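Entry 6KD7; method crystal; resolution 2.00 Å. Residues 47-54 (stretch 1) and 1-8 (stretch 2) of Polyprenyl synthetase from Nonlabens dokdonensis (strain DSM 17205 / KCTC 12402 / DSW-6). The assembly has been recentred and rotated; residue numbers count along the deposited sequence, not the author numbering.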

# COMPACT_ATOMS: atom_id res chain seq x y z
N THR A 47 -27.06 8.77 -37.09
CA THR A 47 -26.93 10.14 -37.63
C THR A 47 -27.05 10.05 -39.17
O THR A 47 -27.95 10.74 -39.72
CB THR A 47 -25.66 10.83 -37.11
OG1 THR A 47 -25.78 10.99 -35.69
CG2 THR A 47 -25.46 12.18 -37.77
N LEU A 48 -26.25 9.18 -39.79
CA LEU A 48 -26.24 8.97 -41.27
C LEU A 48 -27.61 8.46 -41.74
O LEU A 48 -28.16 9.00 -42.72
CB LEU A 48 -25.14 8.00 -41.65
CG LEU A 48 -23.76 8.37 -41.18
CD1 LEU A 48 -22.76 7.32 -41.62
CD2 LEU A 48 -23.33 9.74 -41.68
N MET A 49 -28.21 7.52 -41.04
CA MET A 49 -29.51 6.97 -41.44
C MET A 49 -30.55 8.09 -41.41
O MET A 49 -31.36 8.16 -42.35
CB MET A 49 -29.96 5.83 -40.51
CG MET A 49 -29.17 4.52 -40.71
SD MET A 49 -29.35 3.42 -39.27
CE MET A 49 -31.07 3.00 -39.47
N SER A 50 -30.57 8.89 -40.34
CA SER A 50 -31.53 10.01 -40.13
C SER A 50 -31.40 10.99 -41.30
O SER A 50 -32.40 11.36 -41.91
CB SER A 50 -31.28 10.71 -38.84
OG SER A 50 -32.36 11.56 -38.50
N ALA A 51 -30.18 11.40 -41.58
CA ALA A 51 -29.84 12.30 -42.68
C ALA A 51 -30.48 11.74 -43.97
O ALA A 51 -31.33 12.42 -44.51
CB ALA A 51 -28.36 12.46 -42.76
N GLU A 52 -30.13 10.53 -44.39
CA GLU A 52 -30.62 9.93 -45.66
C GLU A 52 -32.15 9.90 -45.71
O GLU A 52 -32.72 10.48 -46.64
CB GLU A 52 -30.04 8.54 -45.85
CG GLU A 52 -28.60 8.59 -46.24
CD GLU A 52 -28.02 7.22 -46.55
OE1 GLU A 52 -28.64 6.20 -46.10
OE2 GLU A 52 -26.96 7.17 -47.21
N MET A 53 -32.79 9.31 -44.71
CA MET A 53 -34.25 9.23 -44.60
C MET A 53 -34.91 10.59 -44.82
O MET A 53 -36.09 10.58 -45.13
CB MET A 53 -34.68 8.81 -43.20
CG MET A 53 -34.45 7.34 -42.93
SD MET A 53 -34.67 6.87 -41.15
CE MET A 53 -35.34 8.38 -40.43
N TYR A 54 -34.28 11.69 -44.45
CA TYR A 54 -34.95 13.01 -44.50
C TYR A 54 -34.45 13.80 -45.72
O TYR A 54 -34.86 14.95 -45.93
CB TYR A 54 -34.74 13.79 -43.20
CG TYR A 54 -35.61 13.39 -42.05
CD1 TYR A 54 -36.98 13.53 -42.07
CD2 TYR A 54 -35.04 12.93 -40.86
CE1 TYR A 54 -37.78 13.15 -40.99
CE2 TYR A 54 -35.82 12.59 -39.77
CZ TYR A 54 -37.19 12.70 -39.82
OH TYR A 54 -37.90 12.36 -38.71
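Stretch 2 1-8: MNTLKSLR

The N-terminal segment of the chain packs across one face of the helix at 47-54 through a small apolar contact of methionine and leucine side chains, pinned by one hydrogen bond from the backbone of Asn2 to the carboxylate of Glu52.

Stretch 1 is helical, and its helix begins earlier in the chain. Backbone bonds of the i to i+4 type run along it, for example from Glu52 N to Leu48 O at 3.0 Å. Stretch 2 starts extended. Asn2 and Thr3 have phi/psi of -56/161 and -62/144, and the psi of Met1 is 153°. A helix then runs from Leu4 to Arg8 and continues later in the chain. Thr3 is its N-cap: Thr3 OG1 accepts from Ser6 N at 3.0 Å. The bonds Leu7 N to Thr3 O at 2.9 Å and Arg8 N to Leu4 O at 2.7 Å open the helical pattern.

The two helices cross steeply. Their N-to-C directions differ by 110°, and their axes come no closer than 11.0 Å. That spacing leaves room for side chains between the backbones. Along stretch 1, the nearest CA pairs are Leu48 CA to Leu7 CA at 7.3 Å and Glu52 CA to Met1 CA at 5.7 Å. Stretch 2 therefore has its first residue near Glu52 and its helix near Leu48, so its overall course is counter to that of stretch 1.

The polar anchor is at Glu52, whose CA-to-CB bond points toward stretch 2. Asn2 N donates to Glu52 OE1 at 2.9 Å, with an N-H...acceptor angle of 147°. This holds the extended start of the chain against the helix. The amide of Asn2 also comes near the carboxylate, with Asn2 ND2 2.9 Å from Glu52 OE2, but the angle is too poor for a hydrogen bond. Glu52 OE1 lies 3.2 Å from Met1 CA. The charged amino terminus is farther off, with Met1 N 4.6 Å from Glu52 OE1, beyond salt-bridge range.

Met1 gives the largest covered area of any residue here, 102 Å² out of 432 Å² buried on both sides together. Its side chain reaches two methionines one helical turn apart: Met1 CE lies 3.3 Å from Met49 CE, and Met1 SD lies 3.1 Å from Met53 CG. These are very short for apolar contacts. Met1 is poorly ordered with high B factors, so the exact distances deserve caution.

Leu7 fills the other end. Its CA-to-CB bond points toward stretch 1. Leu7 CD1 is 3.8 Å from Met49 CG, while Leu7 CD2 is 4.1 Å from Leu48 CB and 3.7 Å from Glu52 OE2. Leu4 starts with its CA-to-CB bond pointing away, yet its end comes nearer, and Leu4 CD2 lies 3.9 Å from Met49 SD. Met49 thus touches Met1, Leu4 and Leu7. Thr3, Lys5, Ser6 and Arg8 make no contact with stretch 1.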

# COMPACT_ATOMS: atom_id res chain seq x y z
N MET A 1 -32.57 4.10 -47.08
CA MET A 1 -31.18 4.35 -46.59
C MET A 1 -30.26 3.27 -47.14
O MET A 1 -30.72 2.14 -47.32
CB MET A 1 -31.08 4.29 -45.06
CG MET A 1 -32.01 5.25 -44.32
SD MET A 1 -33.42 4.46 -43.48
CE MET A 1 -32.56 3.35 -42.36
N ASN A 2 -28.97 3.57 -47.30
CA ASN A 2 -27.95 2.54 -47.57
C ASN A 2 -28.01 1.51 -46.45
O ASN A 2 -28.60 1.81 -45.39
CB ASN A 2 -26.55 3.13 -47.69
CG ASN A 2 -26.44 4.00 -48.93
OD1 ASN A 2 -25.61 3.75 -49.77
ND2 ASN A 2 -27.32 4.98 -49.06
N THR A 3 -27.46 0.34 -46.73
CA THR A 3 -27.26 -0.75 -45.75
C THR A 3 -26.32 -0.25 -44.65
O THR A 3 -25.37 0.52 -44.97
CB THR A 3 -26.72 -1.98 -46.48
OG1 THR A 3 -25.33 -1.79 -46.79
CG2 THR A 3 -27.49 -2.25 -47.76
N LEU A 4 -26.56 -0.67 -43.41
CA LEU A 4 -25.60 -0.54 -42.28
C LEU A 4 -24.17 -0.81 -42.77
O LEU A 4 -23.28 0.00 -42.44
CB LEU A 4 -25.93 -1.54 -41.17
CG LEU A 4 -27.04 -1.16 -40.20
CD1 LEU A 4 -26.97 -2.07 -38.96
CD2 LEU A 4 -26.98 0.32 -39.81
N LYS A 5 -23.96 -1.90 -43.51
CA LYS A 5 -22.59 -2.35 -43.88
C LYS A 5 -21.95 -1.30 -44.80
O LYS A 5 -20.76 -1.02 -44.68
CB LYS A 5 -22.66 -3.72 -44.55
CG LYS A 5 -21.31 -4.43 -44.65
CD LYS A 5 -21.15 -5.29 -45.89
CE LYS A 5 -19.71 -5.43 -46.32
NZ LYS A 5 -19.58 -6.33 -47.49
N SER A 6 -22.72 -0.75 -45.72
CA SER A 6 -22.28 0.30 -46.66
C SER A 6 -21.96 1.59 -45.87
O SER A 6 -20.88 2.19 -46.09
CB SER A 6 -23.34 0.50 -47.72
OG SER A 6 -23.18 1.76 -48.34
N LEU A 7 -22.89 2.04 -45.01
CA LEU A 7 -22.68 3.24 -44.14
C LEU A 7 -21.45 3.03 -43.24
O LEU A 7 -20.59 3.94 -43.21
CB LEU A 7 -23.95 3.51 -43.32
CG LEU A 7 -25.12 4.06 -44.14
CD1 LEU A 7 -26.35 4.19 -43.28
CD2 LEU A 7 -24.76 5.38 -44.81
N ARG A 8 -21.32 1.86 -42.63
CA ARG A 8 -20.17 1.61 -41.73
C ARG A 8 -18.87 1.72 -42.52
O ARG A 8 -17.93 2.31 -42.01
CB ARG A 8 -20.32 0.24 -41.06
CG ARG A 8 -19.40 0.04 -39.87
CD ARG A 8 -19.59 -1.28 -39.13
NE ARG A 8 -20.85 -1.34 -38.41
CZ ARG A 8 -21.94 -1.98 -38.84
NH1 ARG A 8 -23.03 -1.97 -38.10
NH2 ARG A 8 -21.92 -2.63 -39.98